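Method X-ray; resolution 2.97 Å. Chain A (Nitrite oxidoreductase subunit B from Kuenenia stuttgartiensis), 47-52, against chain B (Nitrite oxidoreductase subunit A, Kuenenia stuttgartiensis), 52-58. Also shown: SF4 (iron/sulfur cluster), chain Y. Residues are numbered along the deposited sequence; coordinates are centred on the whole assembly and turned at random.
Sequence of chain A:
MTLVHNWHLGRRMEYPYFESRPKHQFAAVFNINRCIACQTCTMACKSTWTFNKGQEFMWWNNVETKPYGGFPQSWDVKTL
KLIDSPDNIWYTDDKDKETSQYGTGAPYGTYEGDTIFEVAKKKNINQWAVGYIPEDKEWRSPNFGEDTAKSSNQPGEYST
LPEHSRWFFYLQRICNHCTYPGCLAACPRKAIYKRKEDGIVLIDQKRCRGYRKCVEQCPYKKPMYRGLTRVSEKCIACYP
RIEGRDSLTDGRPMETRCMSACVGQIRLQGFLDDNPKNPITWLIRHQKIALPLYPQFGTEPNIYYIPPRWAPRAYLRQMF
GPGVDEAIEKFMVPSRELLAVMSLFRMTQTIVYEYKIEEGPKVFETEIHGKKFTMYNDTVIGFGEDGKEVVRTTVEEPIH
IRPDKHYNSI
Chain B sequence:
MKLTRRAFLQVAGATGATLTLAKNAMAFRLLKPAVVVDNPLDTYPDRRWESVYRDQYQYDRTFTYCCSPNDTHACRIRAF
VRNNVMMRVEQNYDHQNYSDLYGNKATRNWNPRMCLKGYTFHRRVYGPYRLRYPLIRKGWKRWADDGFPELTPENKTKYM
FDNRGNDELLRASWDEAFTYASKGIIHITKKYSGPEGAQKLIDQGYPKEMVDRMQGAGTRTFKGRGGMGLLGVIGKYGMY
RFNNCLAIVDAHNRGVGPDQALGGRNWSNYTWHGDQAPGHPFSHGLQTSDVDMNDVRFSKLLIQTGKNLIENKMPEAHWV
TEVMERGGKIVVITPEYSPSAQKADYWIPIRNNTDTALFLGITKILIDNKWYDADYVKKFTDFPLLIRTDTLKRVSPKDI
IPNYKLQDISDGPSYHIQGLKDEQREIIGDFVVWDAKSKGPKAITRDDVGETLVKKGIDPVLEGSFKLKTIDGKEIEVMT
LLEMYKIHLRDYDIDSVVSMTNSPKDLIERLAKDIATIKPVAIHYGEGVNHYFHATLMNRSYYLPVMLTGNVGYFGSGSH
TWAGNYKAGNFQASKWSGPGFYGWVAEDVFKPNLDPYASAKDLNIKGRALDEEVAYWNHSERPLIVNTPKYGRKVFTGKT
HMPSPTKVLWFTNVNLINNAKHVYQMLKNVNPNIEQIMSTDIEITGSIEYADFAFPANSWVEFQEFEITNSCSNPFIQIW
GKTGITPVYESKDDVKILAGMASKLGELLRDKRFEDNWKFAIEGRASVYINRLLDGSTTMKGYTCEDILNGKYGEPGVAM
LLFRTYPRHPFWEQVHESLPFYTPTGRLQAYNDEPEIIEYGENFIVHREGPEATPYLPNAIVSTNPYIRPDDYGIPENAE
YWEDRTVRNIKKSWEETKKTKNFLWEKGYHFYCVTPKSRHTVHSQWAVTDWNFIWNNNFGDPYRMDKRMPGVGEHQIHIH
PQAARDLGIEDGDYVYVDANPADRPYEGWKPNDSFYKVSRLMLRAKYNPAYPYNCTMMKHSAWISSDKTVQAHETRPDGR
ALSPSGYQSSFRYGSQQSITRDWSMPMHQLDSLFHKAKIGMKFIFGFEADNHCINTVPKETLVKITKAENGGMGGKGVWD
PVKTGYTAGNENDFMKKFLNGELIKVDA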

# COMPACT_ATOMS: atom_id res chain seq x y z
N SER A 47 -11.16 -9.42 0.95
CA SER A 47 -10.71 -10.79 1.18
C SER A 47 -11.72 -11.64 1.95
O SER A 47 -11.45 -12.82 2.19
CB SER A 47 -9.38 -10.78 1.93
OG SER A 47 -9.54 -10.22 3.22
N THR A 48 -12.87 -11.08 2.32
CA THR A 48 -13.85 -11.78 3.15
C THR A 48 -15.20 -11.96 2.48
O THR A 48 -15.80 -13.03 2.61
CB THR A 48 -14.03 -11.03 4.48
OG1 THR A 48 -12.75 -10.79 5.07
CG2 THR A 48 -14.89 -11.84 5.44
N TRP A 49 -15.68 -10.96 1.76
CA TRP A 49 -17.05 -10.98 1.24
C TRP A 49 -17.16 -10.80 -0.27
O TRP A 49 -18.06 -11.39 -0.87
CB TRP A 49 -17.89 -9.89 1.91
CG TRP A 49 -17.88 -9.93 3.41
CD1 TRP A 49 -17.33 -9.01 4.24
CD2 TRP A 49 -18.47 -10.93 4.24
NE1 TRP A 49 -17.53 -9.38 5.55
CE2 TRP A 49 -18.22 -10.56 5.58
CE3 TRP A 49 -19.17 -12.12 3.99
CZ2 TRP A 49 -18.66 -11.32 6.66
CZ3 TRP A 49 -19.59 -12.88 5.07
CH2 TRP A 49 -19.34 -12.47 6.39
N THR A 50 -16.28 -10.02 -0.89
CA THR A 50 -16.40 -9.67 -2.30
C THR A 50 -15.20 -10.15 -3.10
O THR A 50 -14.73 -9.47 -4.01
CB THR A 50 -16.58 -8.16 -2.47
OG1 THR A 50 -15.29 -7.53 -2.49
CG2 THR A 50 -17.40 -7.58 -1.32
N PHE A 51 -14.71 -11.35 -2.79
CA PHE A 51 -13.47 -11.85 -3.36
C PHE A 51 -13.68 -12.80 -4.53
O PHE A 51 -12.69 -13.26 -5.12
CB PHE A 51 -12.62 -12.53 -2.28
CG PHE A 51 -13.20 -13.82 -1.77
CD1 PHE A 51 -14.15 -13.83 -0.77
CD2 PHE A 51 -12.78 -15.04 -2.29
CE1 PHE A 51 -14.68 -15.01 -0.30
CE2 PHE A 51 -13.31 -16.23 -1.83
CZ PHE A 51 -14.26 -16.21 -0.83
N ASN A 52 -14.92 -13.11 -4.89
CA ASN A 52 -15.23 -14.19 -5.81
C ASN A 52 -15.77 -13.63 -7.13
O ASN A 52 -15.78 -12.42 -7.37
CB ASN A 52 -16.21 -15.17 -5.15
CG ASN A 52 -15.96 -16.60 -5.57
OD1 ASN A 52 -15.24 -16.87 -6.54
ND2 ASN A 52 -16.55 -17.54 -4.84
FE1 SF4 Y . -17.09 -5.32 4.60
FE2 SF4 Y . -19.23 -3.82 5.41
FE3 SF4 Y . -16.75 -3.38 6.50
FE4 SF4 Y . -18.13 -5.66 7.11
S1 SF4 Y . -18.73 -3.52 7.62
S2 SF4 Y . -15.92 -5.50 6.55
S3 SF4 Y . -19.17 -6.08 5.12
S4 SF4 Y . -17.36 -3.07 4.32
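Chain B 52-58: VYRDQYQ

The chain B stretch is helical from Val B52, continuing a helix that begins earlier in the chain, and Gln B58 has left it, with phi/psi of -61/136°. Two backbone hydrogen bonds of the helical i to i+4 kind fall within the stretch, from Gln B56 N to Val B52 O (3.3 Å) and from Tyr B57 N to Tyr B53 O (3.0 Å). The facing segment of chain A forms no regular helix or strand; its phi angles lie near -120° at Thr A48, Trp A49 and Thr A50, and Asn A52 is extended at -112/-173°. The backbones keep well apart. Their nearest CA atoms are those of Thr A48 and Tyr B57, 7.2 Å apart, followed by those of Trp A49 and Gln B56 at 7.8 Å, so that chain B descends through these pairs as chain A ascends. The contact is made largely by side chains, and the two stretches together bury 292 Å².

Trp A49 is the centre of the contact, with the largest covered area of any residue here. Its CA-to-CB bond points sideways, but with chi1 in the m rotamer and chi2 at 112° the indole extends to the helix and meets three of its residues. Two oxygens lie at the ring edge, near its plane: Tyr B53 O is 3.3 Å from Trp A49 CZ3, and Gln B56 OE1 is 3.3 Å from Trp A49 CE3. The edge of the indole carries C-H groups, whose slight positive charge suits such neighbours. Tyr B53 O remains the acceptor of the helical bond from Tyr B57 N.

Tyr B53, whose CA-to-CB bond points toward chain A, brings CD1 to 3.6 Å from Trp A49 CE3. Its ring and the six-membered ring of Trp A49 are inclined at 71°, with centroids 5.6 Å apart. One turn further along the helix, Tyr B57 CB packs 3.7 Å from Trp A49 CH2, while Tyr B57 CD1 offers the edge of its ring to Thr A48 CG2 at 4.1 Å. Gln B56, whose CA-to-CB bond also points toward chain A, places NE2 3.6 Å from Phe A51 CE1; both ends of its amide are hydrogen-bonded elsewhere in the structure.

No direct hydrogen bond joins the two stretches. A water lies between the main chains instead, its oxygen 2.8 Å from Thr A48 O and 3.1 Å from Gln B56 O, within donating reach of both carbonyls. At the pyrrole end of the indole, Trp A49 CD1 lies 3.6 Å from S3 of the iron/sulfur cluster, so the same side chain touches both helix and cluster.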

# COMPACT_ATOMS: atom_id res chain seq x y z
N VAL B 52 -26.51 -17.39 4.88
CA VAL B 52 -25.65 -17.31 3.71
C VAL B 52 -24.29 -16.74 4.08
O VAL B 52 -23.24 -17.33 3.80
CB VAL B 52 -26.31 -16.46 2.61
CG1 VAL B 52 -25.27 -15.95 1.62
CG2 VAL B 52 -27.38 -17.24 1.88
N TYR B 53 -24.29 -15.58 4.74
CA TYR B 53 -23.04 -14.92 5.10
C TYR B 53 -22.37 -15.55 6.31
O TYR B 53 -21.14 -15.52 6.42
CB TYR B 53 -23.30 -13.43 5.31
CG TYR B 53 -23.63 -12.73 4.01
CD1 TYR B 53 -22.64 -12.45 3.08
CD2 TYR B 53 -24.94 -12.37 3.70
CE1 TYR B 53 -22.93 -11.82 1.89
CE2 TYR B 53 -25.24 -11.74 2.50
CZ TYR B 53 -24.23 -11.46 1.60
OH TYR B 53 -24.52 -10.84 0.41
N ARG B 54 -23.15 -16.13 7.23
CA ARG B 54 -22.55 -16.81 8.37
C ARG B 54 -21.81 -18.07 7.94
O ARG B 54 -20.84 -18.47 8.58
CB ARG B 54 -23.61 -17.15 9.42
CG ARG B 54 -24.55 -16.00 9.73
CD ARG B 54 -25.29 -16.27 11.02
NE ARG B 54 -26.39 -15.33 11.25
CZ ARG B 54 -27.67 -15.64 11.09
NH1 ARG B 54 -28.01 -16.86 10.70
NH2 ARG B 54 -28.60 -14.73 11.32
N ASP B 55 -22.31 -18.74 6.91
CA ASP B 55 -21.62 -19.92 6.35
C ASP B 55 -20.33 -19.49 5.67
O ASP B 55 -19.41 -20.25 5.65
CB ASP B 55 -22.49 -20.59 5.30
CG ASP B 55 -23.70 -21.27 5.87
OD1 ASP B 55 -23.73 -21.43 7.07
OD2 ASP B 55 -24.57 -21.65 5.09
N GLN B 56 -20.35 -18.35 4.99
CA GLN B 56 -19.16 -17.84 4.28
C GLN B 56 -18.06 -17.46 5.28
O GLN B 56 -16.92 -17.72 4.99
CB GLN B 56 -19.55 -16.66 3.41
CG GLN B 56 -18.77 -16.56 2.11
CD GLN B 56 -18.97 -15.25 1.41
OE1 GLN B 56 -19.78 -14.46 1.80
NE2 GLN B 56 -18.26 -15.02 0.35
N TYR B 57 -18.41 -16.84 6.40
CA TYR B 57 -17.40 -16.38 7.38
C TYR B 57 -16.75 -17.49 8.19
O TYR B 57 -15.69 -17.26 8.74
CB TYR B 57 -18.00 -15.36 8.34
CG TYR B 57 -17.00 -14.76 9.28
CD1 TYR B 57 -16.21 -13.71 8.90
CD2 TYR B 57 -16.86 -15.24 10.56
CE1 TYR B 57 -15.29 -13.16 9.76
CE2 TYR B 57 -15.95 -14.71 11.43
CZ TYR B 57 -15.15 -13.68 11.02
OH TYR B 57 -14.24 -13.15 11.88
N GLN B 58 -17.33 -18.68 8.19
CA GLN B 58 -16.85 -19.85 8.96
C GLN B 58 -15.45 -20.32 8.59
O GLN B 58 -15.18 -20.43 7.44
CB GLN B 58 -17.73 -21.01 8.53
CG GLN B 58 -18.25 -21.86 9.65
CD GLN B 58 -18.34 -23.25 9.11
OE1 GLN B 58 -19.28 -23.59 8.41
NE2 GLN B 58 -17.33 -24.03 9.40
O HOH W 1 -15.26 -15.71 3.32